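Local coordinates for protein metallocarboxypeptidase (Trypanosoma cruzi, PDB 3DWC) that probably catalyses the metal-dependent release of C-terminal amino acids other than proline from peptides, as a carboxypeptidase of the M32 family, at residues Ala26-His31 against Arg248-Tyr253; Ser435-Glu440 against Glu444-Cys449; Arg370-Gly375 against Gly415-Phe420; Glu10-Lys15 against His54-Ala59. All coordinates share one frame; numbering follows the deposited sequence.

Contact 1. Residues Ala26-His31 against Arg248-Tyr253; sequences ADWDSH and RITTKY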
loop_
_atom_site.group_PDB
_atom_site.type_symbol
_atom_site.label_atom_id
_atom_site.label_comp_id
_atom_site.label_asym_id
_atom_site.label_seq_id
_atom_site.Cartn_x
_atom_site.Cartn_y
_atom_site.Cartn_z
ATOM N N ALA B 26 2.776 3.516 2.746
ATOM C CA ALA B 26 1.942 3.342 3.955
ATOM C C ALA B 26 0.996 4.523 4.148
ATOM O O ALA B 26 -0.146 4.346 4.542
ATOM C CB ALA B 26 2.834 3.161 5.203
ATOM N N ASP B 27 1.462 5.725 3.831
ATOM C CA ASP B 27 0.632 6.929 4.006
ATOM C C ASP B 27 -0.425 6.965 2.914
ATOM O O ASP B 27 -1.578 7.158 3.192
ATOM C CB ASP B 27 1.478 8.192 4.026
ATOM C CG ASP B 27 0.661 9.425 4.370
ATOM O OD1 ASP B 27 0.065 9.463 5.477
ATOM O OD2 ASP B 27 0.543 10.294 3.520
ATOM N N TRP B 28 -0.029 6.728 1.666
ATOM C CA TRP B 28 -0.988 6.656 0.574
ATOM C C TRP B 28 -2.117 5.661 0.862
ATOM O O TRP B 28 -3.319 5.990 0.738
ATOM C CB TRP B 28 -0.264 6.360 -0.785
ATOM C CG TRP B 28 -1.230 6.099 -1.893
ATOM C CD1 TRP B 28 -1.803 7.017 -2.701
ATOM C CD2 TRP B 28 -1.780 4.819 -2.270
ATOM N NE1 TRP B 28 -2.703 6.403 -3.560
ATOM C CE2 TRP B 28 -2.719 5.053 -3.295
ATOM C CE3 TRP B 28 -1.646 3.522 -1.768
ATOM C CZ2 TRP B 28 -3.447 4.016 -3.903
ATOM C CZ3 TRP B 28 -2.405 2.483 -2.357
ATOM C CH2 TRP B 28 -3.297 2.745 -3.411
ATOM N N ASP B 29 -1.748 4.465 1.335
ATOM C CA ASP B 29 -2.685 3.390 1.543
ATOM C C ASP B 29 -3.615 3.695 2.690
ATOM O O ASP B 29 -4.809 3.302 2.651
ATOM C CB ASP B 29 -1.872 2.094 1.768
ATOM C CG ASP B 29 -2.720 0.902 1.990
ATOM O OD1 ASP B 29 -2.950 0.151 1.035
ATOM O OD2 ASP B 29 -3.212 0.710 3.112
ATOM N N SER B 30 -3.104 4.355 3.737
ATOM C CA SER B 30 -3.946 4.665 4.898
ATOM C C SER B 30 -5.130 5.555 4.488
ATOM O O SER B 30 -6.157 5.521 5.116
ATOM C CB SER B 30 -3.155 5.338 6.040
ATOM O OG SER B 30 -2.686 6.586 5.567
ATOM N N HIS B 31 -4.969 6.313 3.414
ATOM C CA HIS B 31 -6.001 7.247 2.930
ATOM C C HIS B 31 -6.891 6.708 1.827
ATOM O O HIS B 31 -7.900 7.351 1.527
ATOM C CB HIS B 31 -5.348 8.541 2.406
ATOM C CG HIS B 31 -4.698 9.333 3.478
ATOM N ND1 HIS B 31 -3.333 9.435 3.599
ATOM C CD2 HIS B 31 -5.223 10.002 4.538
ATOM C CE1 HIS B 31 -3.040 10.151 4.674
ATOM N NE2 HIS B 31 -4.169 10.484 5.276
ATOM N N ARG B 248 0.853 8.677 -7.160
ATOM C CA ARG B 248 -0.507 8.274 -6.941
ATOM C C ARG B 248 -1.288 9.494 -6.409
ATOM O O ARG B 248 -1.018 9.990 -5.311
ATOM C CB ARG B 248 -0.580 7.097 -5.938
ATOM C CG ARG B 248 0.219 5.892 -6.422
ATOM C CD ARG B 248 -0.059 4.640 -5.629
ATOM N NE ARG B 248 0.779 3.545 -6.113
ATOM C CZ ARG B 248 0.746 2.331 -5.591
ATOM N NH1 ARG B 248 -0.071 2.078 -4.599
ATOM N NH2 ARG B 248 1.590 1.401 -5.998
ATOM N N ILE B 249 -2.256 9.929 -7.214
ATOM C CA ILE B 249 -3.107 11.039 -6.919
ATOM C C ILE B 249 -4.525 10.545 -6.633
ATOM O O ILE B 249 -4.923 9.486 -7.063
ATOM C CB ILE B 249 -3.098 12.071 -8.056
ATOM C CG1 ILE B 249 -3.818 11.596 -9.307
ATOM C CG2 ILE B 249 -1.684 12.449 -8.456
ATOM C CD1 ILE B 249 -4.098 12.782 -10.211
ATOM N N THR B 250 -5.283 11.330 -5.884
ATOM C CA THR B 250 -6.657 10.976 -5.602
ATOM C C THR B 250 -7.596 12.170 -5.811
ATOM O O THR B 250 -7.160 13.323 -6.014
ATOM C CB THR B 250 -6.806 10.536 -4.169
ATOM O OG1 THR B 250 -6.517 11.645 -3.342
ATOM C CG2 THR B 250 -5.859 9.390 -3.851
ATOM N N THR B 251 -8.887 11.860 -5.732
ATOM C CA THR B 251 -9.945 12.823 -5.852
ATOM C C THR B 251 -11.177 12.221 -5.203
ATOM O O THR B 251 -11.162 11.142 -4.631
ATOM C CB THR B 251 -10.251 13.168 -7.332
ATOM O OG1 THR B 251 -11.122 14.299 -7.389
ATOM C CG2 THR B 251 -10.944 11.969 -8.050
ATOM N N LYS B 252 -12.271 12.924 -5.332
ATOM C CA LYS B 252 -13.491 12.536 -4.651
ATOM C C LYS B 252 -14.605 13.068 -5.538
ATOM O O LYS B 252 -14.452 14.122 -6.128
ATOM C CB LYS B 252 -13.490 13.224 -3.315
ATOM C CG LYS B 252 -14.537 12.757 -2.334
ATOM C CD LYS B 252 -15.133 13.951 -1.582
ATOM C CE LYS B 252 -14.057 14.793 -0.834
ATOM N NZ LYS B 252 -14.646 16.026 -0.122
ATOM N N TYR B 253 -15.675 12.295 -5.671
ATOM C CA TYR B 253 -16.757 12.630 -6.565
ATOM C C TYR B 253 -18.092 12.803 -5.836
ATOM O O TYR B 253 -18.397 12.063 -4.901
ATOM C CB TYR B 253 -16.919 11.561 -7.626
ATOM C CG TYR B 253 -15.673 11.245 -8.416
ATOM C CD1 TYR B 253 -14.927 10.114 -8.130
ATOM C CD2 TYR B 253 -15.260 12.051 -9.430
ATOM C CE1 TYR B 253 -13.810 9.810 -8.815
ATOM C CE2 TYR B 253 -14.112 11.766 -10.139
ATOM C CZ TYR B 253 -13.398 10.630 -9.825
ATOM O OH TYR B 253 -12.258 10.309 -10.520
HETATM O O HOH W 1 -3.935 6.951 -6.031
#
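The backbones of helical residues 26-31 and strand residues 248-251 come nearest at Trp28 and Arg248, whose CA atoms lie 7.7 Å apart. Trp28 has its CG anti to the backbone N (chi1 172°), which carries the indole out toward the strand. The extended side chain of Arg248 passes across one face of that indole: its CD is 3.7 Å from the centroid of the five-membered ring in a CH-pi contact, and its CZ stands 4.5 Å over the centroid of the six-membered ring in a cation-pi contact. The guanidinium is upright on the indole, the two planes 89° apart, with NH1 lowest, 3.3 Å from Trp28 CZ3. Strand 246-251 is the middle strand of a three-stranded sheet; Trp28 packs on one side of it, while Ile249 points away, to the helix 259-276 that carries the cobalt-binding histidines His267 and His271. A water in the indole plane accepts from Trp28 NE1 at 2.8 Å and donates to Ile249 O, joining helix to strand. The polar end of Arg248 is also held outside the contact: NE by a salt bridge with Asp246, and NH1 by one with Asp29 of the second subunit, a pairing repeated reciprocally across the dimer.

Contact 2. Residues Ser435-Glu440 against Glu444-Cys449; sequences SCVRRE and EVVDDC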
loop_
_atom_site.group_PDB
_atom_site.type_symbol
_atom_site.label_atom_id
_atom_site.label_comp_id
_atom_site.label_asym_id
_atom_site.label_seq_id
_atom_site.Cartn_x
_atom_site.Cartn_y
_atom_site.Cartn_z
ATOM N N SER B 435 3.936 33.434 -18.243
ATOM C CA SER B 435 4.345 34.632 -18.984
ATOM C C SER B 435 5.520 34.369 -19.878
ATOM O O SER B 435 5.518 34.791 -20.978
ATOM C CB SER B 435 4.732 35.823 -18.067
ATOM O OG SER B 435 3.567 36.259 -17.427
ATOM N N CYS B 436 6.561 33.751 -19.328
ATOM C CA CYS B 436 7.728 33.322 -20.075
ATOM C C CYS B 436 7.408 32.365 -21.223
ATOM O O CYS B 436 7.876 32.531 -22.367
ATOM C CB CYS B 436 8.717 32.637 -19.110
ATOM S SG CYS B 436 10.175 32.036 -19.955
ATOM N N VAL B 437 6.652 31.325 -20.920
ATOM C CA VAL B 437 6.248 30.374 -21.944
ATOM C C VAL B 437 5.535 31.087 -23.102
ATOM O O VAL B 437 5.803 30.773 -24.247
ATOM C CB VAL B 437 5.435 29.194 -21.352
ATOM C CG1 VAL B 437 4.762 28.398 -22.452
ATOM C CG2 VAL B 437 6.358 28.254 -20.533
ATOM N N ARG B 438 4.672 32.063 -22.825
ATOM C CA ARG B 438 3.900 32.733 -23.890
ATOM C C ARG B 438 4.813 33.684 -24.693
ATOM O O ARG B 438 4.702 33.810 -25.913
ATOM C CB ARG B 438 2.708 33.513 -23.309
ATOM C CG ARG B 438 1.484 32.658 -22.991
ATOM C CD ARG B 438 0.475 33.399 -22.074
ATOM N NE ARG B 438 -0.710 32.560 -21.870
ATOM C CZ ARG B 438 -1.594 32.290 -22.821
ATOM N NH1 ARG B 438 -2.597 31.494 -22.557
ATOM N NH2 ARG B 438 -1.472 32.816 -24.026
ATOM N N ARG B 439 5.752 34.300 -23.985
ATOM C CA ARG B 439 6.813 35.081 -24.594
ATOM C C ARG B 439 7.647 34.250 -25.548
ATOM O O ARG B 439 7.971 34.657 -26.656
ATOM C CB ARG B 439 7.753 35.577 -23.487
ATOM C CG ARG B 439 7.908 37.034 -23.412
ATOM C CD ARG B 439 9.264 37.393 -22.884
ATOM N NE ARG B 439 9.418 36.979 -21.498
ATOM C CZ ARG B 439 10.317 36.110 -21.038
ATOM N NH1 ARG B 439 11.197 35.506 -21.849
ATOM N NH2 ARG B 439 10.342 35.865 -19.730
ATOM N N GLU B 440 8.041 33.071 -25.089
ATOM C CA GLU B 440 8.905 32.218 -25.924
ATOM C C GLU B 440 8.208 31.524 -27.087
ATOM O O GLU B 440 8.707 31.477 -28.208
ATOM C CB GLU B 440 9.556 31.167 -25.044
ATOM C CG GLU B 440 10.601 31.765 -24.140
ATOM C CD GLU B 440 11.294 30.736 -23.266
ATOM O OE1 GLU B 440 11.107 29.507 -23.451
ATOM O OE2 GLU B 440 12.048 31.170 -22.388
ATOM N N GLU B 444 -0.472 33.186 -29.554
ATOM C CA GLU B 444 -1.406 32.414 -30.380
ATOM C C GLU B 444 -1.040 30.907 -30.386
ATOM O O GLU B 444 -1.923 30.025 -30.362
ATOM C CB GLU B 444 -1.445 33.047 -31.798
ATOM C CG GLU B 444 -1.910 32.162 -32.976
ATOM C CD GLU B 444 -1.633 32.810 -34.339
ATOM O OE1 GLU B 444 -0.767 32.264 -35.089
ATOM O OE2 GLU B 444 -2.254 33.884 -34.628
ATOM N N VAL B 445 0.252 30.596 -30.341
ATOM C CA VAL B 445 0.699 29.201 -30.238
ATOM C C VAL B 445 0.229 28.549 -28.908
ATOM O O VAL B 445 -0.338 27.468 -28.906
ATOM C CB VAL B 445 2.228 29.095 -30.326
ATOM C CG1 VAL B 445 2.717 27.664 -29.986
ATOM C CG2 VAL B 445 2.718 29.610 -31.721
ATOM N N VAL B 446 0.473 29.208 -27.785
ATOM C CA VAL B 446 0.019 28.686 -26.500
ATOM C C VAL B 446 -1.490 28.522 -26.541
ATOM O O VAL B 446 -1.975 27.478 -26.178
ATOM C CB VAL B 446 0.464 29.553 -25.312
ATOM C CG1 VAL B 446 -0.086 29.006 -23.982
ATOM C CG2 VAL B 446 1.993 29.656 -25.275
ATOM N N ASP B 447 -2.238 29.546 -26.957
ATOM C CA ASP B 447 -3.702 29.420 -27.040
ATOM C C ASP B 447 -4.159 28.243 -27.911
ATOM O O ASP B 447 -5.095 27.515 -27.538
ATOM C CB ASP B 447 -4.345 30.704 -27.521
ATOM C CG ASP B 447 -4.305 31.812 -26.483
ATOM O OD1 ASP B 447 -4.064 31.516 -25.286
ATOM O OD2 ASP B 447 -4.513 32.981 -26.884
ATOM N N ASP B 448 -3.472 28.015 -29.022
ATOM C CA ASP B 448 -3.805 26.887 -29.886
ATOM C C ASP B 448 -3.552 25.557 -29.204
ATOM O O ASP B 448 -4.379 24.662 -29.328
ATOM C CB ASP B 448 -3.034 26.920 -31.214
ATOM C CG ASP B 448 -3.546 27.946 -32.144
ATOM O OD1 ASP B 448 -4.575 28.550 -31.800
ATOM O OD2 ASP B 448 -2.910 28.162 -33.215
ATOM N N CYS B 449 -2.413 25.417 -28.508
ATOM C CA CYS B 449 -2.128 24.228 -27.707
ATOM C C CYS B 449 -3.214 23.945 -26.678
ATOM O O CYS B 449 -3.673 22.818 -26.543
ATOM C CB CYS B 449 -0.787 24.363 -26.974
ATOM S SG CYS B 449 0.684 24.457 -28.069
#
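Arg438 and Asp447 form a salt bridge between the two helices in which a single carboxylate oxygen takes two bonds. Arg438 NH1 donates to Asp447 OD1 at 3.1 Å and Arg438 NH2 to the same OD1 at 3.2 Å, both bonds moderately bent. The grip is end-on, and OD1 lies in the guanidinium plane; the carboxylate is turned 61° against that plane, so that NH1 meets OD1 nearly along the C-O bond, whereas NH2 comes from above the carboxylate. NH2 has a second acidic partner in Glu443 OE1, just ahead of residues 444-449, and the positive charge is thus shared by two acids.

Beneath the guanidinium, Val446 CG1 sits under the centre of one face, 3.8 Å from Arg438 CZ, while Val446 CG2 packs 3.8 Å from Arg438 CG. The same CG2 also meets Val437 CG1, at 4.1 Å. Further out, Asp448 is engaged by Arg451, and Glu440 splits its two oxygens between Lys461 and Lys465 of helix 456-467. Val446 also touches Ile458 of that helix and Met434 and Leu441 of helix 421-441. The salt bridge and Val446 thus span the inner side of a helix-turn-helix bend, in which the consecutive helices 421-441 and 443-451 meet with their short segments at 111° to one another.

Contact 3. Residues Arg370-Gly375 against Gly415-Phe420; sequences RDLMDG and GMFGYF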
loop_
_atom_site.group_PDB
_atom_site.type_symbol
_atom_site.label_atom_id
_atom_site.label_comp_id
_atom_site.label_asym_id
_atom_site.label_seq_id
_atom_site.Cartn_x
_atom_site.Cartn_y
_atom_site.Cartn_z
ATOM N N ARG B 370 2.979 36.006 11.071
ATOM C CA ARG B 370 4.083 36.941 11.267
ATOM C C ARG B 370 3.937 37.755 12.566
ATOM O O ARG B 370 4.900 37.900 13.339
ATOM C CB ARG B 370 4.192 37.866 10.045
ATOM C CG ARG B 370 5.385 38.823 10.056
ATOM C CD ARG B 370 5.151 39.981 9.088
ATOM N NE ARG B 370 3.901 40.711 9.360
ATOM C CZ ARG B 370 3.326 41.598 8.539
ATOM N NH1 ARG B 370 3.870 41.907 7.363
ATOM N NH2 ARG B 370 2.196 42.194 8.899
ATOM N N ASP B 371 2.736 38.274 12.794
ATOM C CA ASP B 371 2.470 39.148 13.939
ATOM C C ASP B 371 2.491 38.398 15.271
ATOM O O ASP B 371 2.866 38.977 16.295
ATOM C CB ASP B 371 1.125 39.865 13.783
ATOM C CG ASP B 371 1.186 41.061 12.819
ATOM O OD1 ASP B 371 2.301 41.439 12.374
ATOM O OD2 ASP B 371 0.101 41.642 12.538
ATOM N N LEU B 372 2.073 37.139 15.272
ATOM C CA LEU B 372 2.097 36.320 16.499
ATOM C C LEU B 372 3.551 35.997 16.883
ATOM O O LEU B 372 3.972 36.182 18.008
ATOM C CB LEU B 372 1.282 35.026 16.320
ATOM C CG LEU B 372 -0.245 35.129 16.304
ATOM C CD1 LEU B 372 -0.837 33.899 15.664
ATOM C CD2 LEU B 372 -0.844 35.329 17.748
ATOM N N MET B 373 4.302 35.526 15.908
ATOM C CA MET B 373 5.722 35.216 16.030
ATOM C C MET B 373 6.512 36.454 16.531
ATOM O O MET B 373 7.403 36.329 17.385
ATOM C CB MET B 373 6.218 34.760 14.634
ATOM C CG MET B 373 7.102 33.518 14.566
ATOM S SD MET B 373 6.672 32.041 15.527
ATOM C CE MET B 373 4.903 31.993 15.424
ATOM N N ASP B 374 6.156 37.631 15.998
ATOM C CA ASP B 374 6.742 38.944 16.364
ATOM C C ASP B 374 6.441 39.430 17.776
ATOM O O ASP B 374 7.139 40.299 18.279
ATOM C CB ASP B 374 6.192 40.060 15.446
ATOM C CG ASP B 374 7.188 40.527 14.404
ATOM O OD1 ASP B 374 8.348 40.052 14.412
ATOM O OD2 ASP B 374 6.801 41.386 13.565
ATOM N N GLY B 375 5.366 38.926 18.373
ATOM C CA GLY B 375 4.847 39.467 19.627
ATOM C C GLY B 375 3.862 40.617 19.446
ATOM O O GLY B 375 3.309 41.110 20.431
ATOM N N GLY B 415 0.730 21.710 13.772
ATOM C CA GLY B 415 2.052 22.293 13.895
ATOM C C GLY B 415 2.672 22.775 12.598
ATOM O O GLY B 415 3.876 22.606 12.400
ATOM N N MET B 416 1.848 23.362 11.726
ATOM C CA MET B 416 2.294 23.938 10.470
ATOM C C MET B 416 2.144 25.454 10.495
ATOM O O MET B 416 1.039 25.996 10.345
ATOM C CB MET B 416 1.504 23.333 9.319
ATOM C CG MET B 416 1.804 21.843 9.102
ATOM S SD MET B 416 0.898 21.199 7.691
ATOM C CE MET B 416 -0.678 20.844 8.466
ATOM N N PHE B 417 3.270 26.123 10.735
ATOM C CA PHE B 417 3.347 27.563 10.812
ATOM C C PHE B 417 4.423 27.967 9.823
ATOM O O PHE B 417 5.494 27.336 9.786
ATOM C CB PHE B 417 3.753 27.981 12.231
ATOM C CG PHE B 417 2.968 29.137 12.773
ATOM C CD1 PHE B 417 1.645 28.981 13.120
ATOM C CD2 PHE B 417 3.546 30.377 12.924
ATOM C CE1 PHE B 417 0.911 30.047 13.615
ATOM C CE2 PHE B 417 2.815 31.436 13.427
ATOM C CZ PHE B 417 1.501 31.262 13.772
ATOM N N GLY B 418 4.152 29.000 9.027
ATOM C CA GLY B 418 5.021 29.360 7.907
ATOM C C GLY B 418 4.763 28.574 6.628
ATOM O O GLY B 418 5.494 28.715 5.646
ATOM N N TYR B 419 3.712 27.759 6.644
ATOM C CA TYR B 419 3.264 26.990 5.480
ATOM C C TYR B 419 2.380 27.818 4.535
ATOM O O TYR B 419 2.637 27.919 3.329
ATOM C CB TYR B 419 2.499 25.754 5.981
ATOM C CG TYR B 419 2.082 24.776 4.936
ATOM C CD1 TYR B 419 0.891 24.931 4.261
ATOM C CD2 TYR B 419 2.829 23.667 4.673
ATOM C CE1 TYR B 419 0.474 24.016 3.306
ATOM C CE2 TYR B 419 2.424 22.727 3.714
ATOM C CZ TYR B 419 1.256 22.934 3.033
ATOM O OH TYR B 419 0.839 22.029 2.118
ATOM N N PHE B 420 1.351 28.430 5.085
ATOM C CA PHE B 420 0.361 29.143 4.283
ATOM C C PHE B 420 0.921 30.036 3.149
ATOM O O PHE B 420 0.441 29.969 2.024
ATOM C CB PHE B 420 -0.535 29.987 5.176
ATOM C CG PHE B 420 -1.656 29.219 5.863
ATOM C CD1 PHE B 420 -2.575 28.497 5.137
ATOM C CD2 PHE B 420 -1.807 29.280 7.230
ATOM C CE1 PHE B 420 -3.613 27.823 5.757
ATOM C CE2 PHE B 420 -2.868 28.620 7.877
ATOM C CZ PHE B 420 -3.763 27.891 7.131
#
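Leu372 O, on a residue whose side chain meets Phe417, is gripped twice: Gly375 N donates to it at 3.1 Å, and NH1 of Arg140 supplies a second hydrogen bond. The first of these belongs to the Schellman motif that ends helix 358-374, with Gly375 at positive phi (88°). Across the contact the packing is apolar. Leu372 CD1 reaches the rim of the Phe417 ring in the ring plane, 4.0 Å from CZ, the two side chains crossing at about a right angle. Met373 comes from the opposite direction, its chain bent at chi2 and chi3, and meets the same ring obliquely: SD lies 5.3 Å from the ring centroid, 57° off the normal, a Met-aromatic contact. Its methyl is modelled too close to the ring for its exact position to be trusted. The backbone of the loop is tied to the helix as well, since Gly418 N donates to the carboxylate of Glu369, whose side chain also touches Phe417. Phe417 is therefore wedged, in the loop leading to helix 421-441, between the C-terminal turn of helix 358-374 and the middle of helix 125-147, where it stacks with Phe139, while helix 154-162 contributes Tyr155 and Leu158 to the surroundings of Met373.

Contact 4. Residues Glu10-Lys15 against His54-Ala59; sequences ERVFTK and HDTITA
Val12 and Thr56 touch through methyl groups, CG1 of the valine 4.2 Å from CG2 of the threonine, within a helical hairpin whose antiparallel arms are helix 3-32 and helix 39-57. The two side chains lie alongside one another, pointing opposite ways. Thr56 CG2 is also approached by the aliphatic part of Lys15, whose CE is 4.4 Å away. The chi1 of Thr56 (-58°) places the methyl anti to the backbone N, toward this apolar contact, and leaves OG1 to bond His52 O of the same helix. A water accepts from Lys15 NZ at 2.6 Å and makes a long, weak bond to Thr56 OG1, adding a loose polar link alongside the methyls. Next along the interface, Phe13 CZ meets Ile57 CD1 at 4.3 Å.

Around this first shell, Leu16 packs against both Thr56 and Ile57, Met87 of helix 78-95 touches Phe13, and Ile62 of helix 60-71 lies against Val12. Lys15 also packs on Glu48 of the second subunit. Where helix 39-57 ends, just beyond Thr56 and Ile57, His54 O is held by Thr58 N at 3.0 Å and by Thr58 OG1 at 2.6 Å, the two donors arriving from opposite faces of the carbonyl plane.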
loop_
_atom_site.group_PDB
_atom_site.type_symbol
_atom_site.label_atom_id
_atom_site.label_comp_id
_atom_site.label_asym_id
_atom_site.label_seq_id
_atom_site.Cartn_x
_atom_site.Cartn_y
_atom_site.Cartn_z
ATOM N N GLU B 10 26.205 9.478 0.094
ATOM C CA GLU B 10 25.267 9.126 -0.948
ATOM C C GLU B 10 24.577 7.830 -0.586
ATOM O O GLU B 10 23.376 7.704 -0.731
ATOM C CB GLU B 10 25.953 8.991 -2.302
ATOM C CG GLU B 10 26.173 10.316 -3.014
ATOM C CD GLU B 10 26.397 10.151 -4.522
ATOM O OE1 GLU B 10 26.809 9.057 -4.934
ATOM O OE2 GLU B 10 26.159 11.108 -5.297
ATOM N N ARG B 11 25.376 6.866 -0.151
ATOM C CA ARG B 11 24.917 5.536 0.279
ATOM C C ARG B 11 23.916 5.587 1.438
ATOM O O ARG B 11 22.917 4.859 1.456
ATOM C CB ARG B 11 26.153 4.712 0.683
ATOM C CG ARG B 11 25.876 3.234 0.947
ATOM C CD ARG B 11 27.075 2.508 1.673
ATOM N NE ARG B 11 27.116 2.854 3.103
ATOM C CZ ARG B 11 26.217 2.436 4.009
ATOM N NH1 ARG B 11 25.206 1.628 3.669
ATOM N NH2 ARG B 11 26.332 2.823 5.281
ATOM N N VAL B 12 24.205 6.426 2.423
ATOM C CA VAL B 12 23.288 6.652 3.522
ATOM C C VAL B 12 21.997 7.234 2.995
ATOM O O VAL B 12 20.934 6.797 3.381
ATOM C CB VAL B 12 23.867 7.605 4.568
ATOM C CG1 VAL B 12 22.824 7.972 5.608
ATOM C CG2 VAL B 12 25.094 6.966 5.230
ATOM N N PHE B 13 22.073 8.182 2.064
ATOM C CA PHE B 13 20.850 8.849 1.601
ATOM C C PHE B 13 19.968 7.950 0.707
ATOM O O PHE B 13 18.755 8.077 0.711
ATOM C CB PHE B 13 21.182 10.212 0.978
ATOM C CG PHE B 13 21.250 11.300 1.993
ATOM C CD1 PHE B 13 22.408 11.528 2.710
ATOM C CD2 PHE B 13 20.118 12.045 2.303
ATOM C CE1 PHE B 13 22.474 12.523 3.672
ATOM C CE2 PHE B 13 20.173 13.027 3.289
ATOM C CZ PHE B 13 21.375 13.256 3.980
ATOM N N THR B 14 20.593 7.032 -0.024
ATOM C CA THR B 14 19.891 5.991 -0.742
ATOM C C THR B 14 19.165 5.070 0.236
ATOM O O THR B 14 18.034 4.705 -0.024
ATOM C CB THR B 14 20.848 5.212 -1.661
ATOM O OG1 THR B 14 21.326 6.121 -2.691
ATOM C CG2 THR B 14 20.151 3.975 -2.323
ATOM N N LYS B 15 19.791 4.730 1.360
ATOM C CA LYS B 15 19.135 3.946 2.405
ATOM C C LYS B 15 17.867 4.638 2.873
ATOM O O LYS B 15 16.790 4.027 2.870
ATOM C CB LYS B 15 20.114 3.708 3.564
ATOM C CG LYS B 15 19.791 2.573 4.441
ATOM C CD LYS B 15 21.023 1.965 5.100
ATOM C CE LYS B 15 21.839 3.004 5.889
ATOM N NZ LYS B 15 22.619 2.423 7.067
ATOM N N HIS B 54 14.980 8.617 11.545
ATOM C CA HIS B 54 15.516 9.651 12.422
ATOM C C HIS B 54 16.880 9.313 13.051
ATOM O O HIS B 54 17.773 10.177 13.083
ATOM C CB HIS B 54 14.532 9.955 13.536
ATOM C CG HIS B 54 15.041 10.961 14.518
ATOM N ND1 HIS B 54 15.095 12.309 14.237
ATOM C CD2 HIS B 54 15.512 10.817 15.778
ATOM C CE1 HIS B 54 15.558 12.954 15.294
ATOM N NE2 HIS B 54 15.825 12.070 16.238
ATOM N N ASP B 55 17.024 8.092 13.576
ATOM C CA ASP B 55 18.280 7.615 14.144
ATOM C C ASP B 55 19.385 7.517 13.096
ATOM O O ASP B 55 20.542 7.796 13.386
ATOM C CB ASP B 55 18.100 6.233 14.773
ATOM C CG ASP B 55 17.234 6.253 16.005
ATOM O OD1 ASP B 55 16.934 7.342 16.530
ATOM O OD2 ASP B 55 16.829 5.172 16.447
ATOM N N THR B 56 19.019 7.126 11.880
ATOM C CA THR B 56 19.957 7.022 10.779
ATOM C C THR B 56 20.549 8.380 10.399
ATOM O O THR B 56 21.774 8.512 10.338
ATOM C CB THR B 56 19.278 6.368 9.560
ATOM O OG1 THR B 56 18.800 5.081 9.952
ATOM C CG2 THR B 56 20.256 6.191 8.401
ATOM N N ILE B 57 19.699 9.389 10.181
ATOM C CA ILE B 57 20.183 10.730 9.770
ATOM C C ILE B 57 20.823 11.518 10.911
ATOM O O ILE B 57 21.628 12.412 10.653
ATOM C CB ILE B 57 19.072 11.603 9.081
ATOM C CG1 ILE B 57 19.717 12.660 8.125
ATOM C CG2 ILE B 57 18.169 12.235 10.110
ATOM C CD1 ILE B 57 18.726 13.550 7.333
ATOM N N THR B 58 20.484 11.185 12.163
ATOM C CA THR B 58 21.001 11.901 13.323
ATOM C C THR B 58 22.157 11.199 14.023
ATOM O O THR B 58 22.613 11.671 15.049
ATOM C CB THR B 58 19.921 12.195 14.387
ATOM O OG1 THR B 58 19.424 10.966 14.927
ATOM C CG2 THR B 58 18.794 13.051 13.813
ATOM N N ALA B 59 22.664 10.099 13.483
ATOM C CA ALA B 59 23.821 9.467 14.112
ATOM C C ALA B 59 25.018 10.431 14.054
ATOM O O ALA B 59 25.145 11.227 13.115
ATOM C CB ALA B 59 24.145 8.127 13.444
HETATM O O HOH W 2 20.627 2.456 8.730
#

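From the N terminus, helix 3-32 supplies the first segments of both contact 4 and contact 1. Contact 4 closes early, when residues 54-59 return beside residues 10-15; contact 1 stays open until strand 246-251, spanning 216 mostly helical residues. Their segments alternate along the chain, so the two cross, with centres 27 Å apart, and together they join the N-terminal hairpin to the small sheet near the cobalt site. Contacts 3 and 2 follow in series: contact 3 closes a 39-residue excursion from helix 358-374, and contact 2 spans only three residues, where helix 421-441 gives way to helix 443-451. These last two lie on opposite sides of the chain's centre, 38 Å apart between centres.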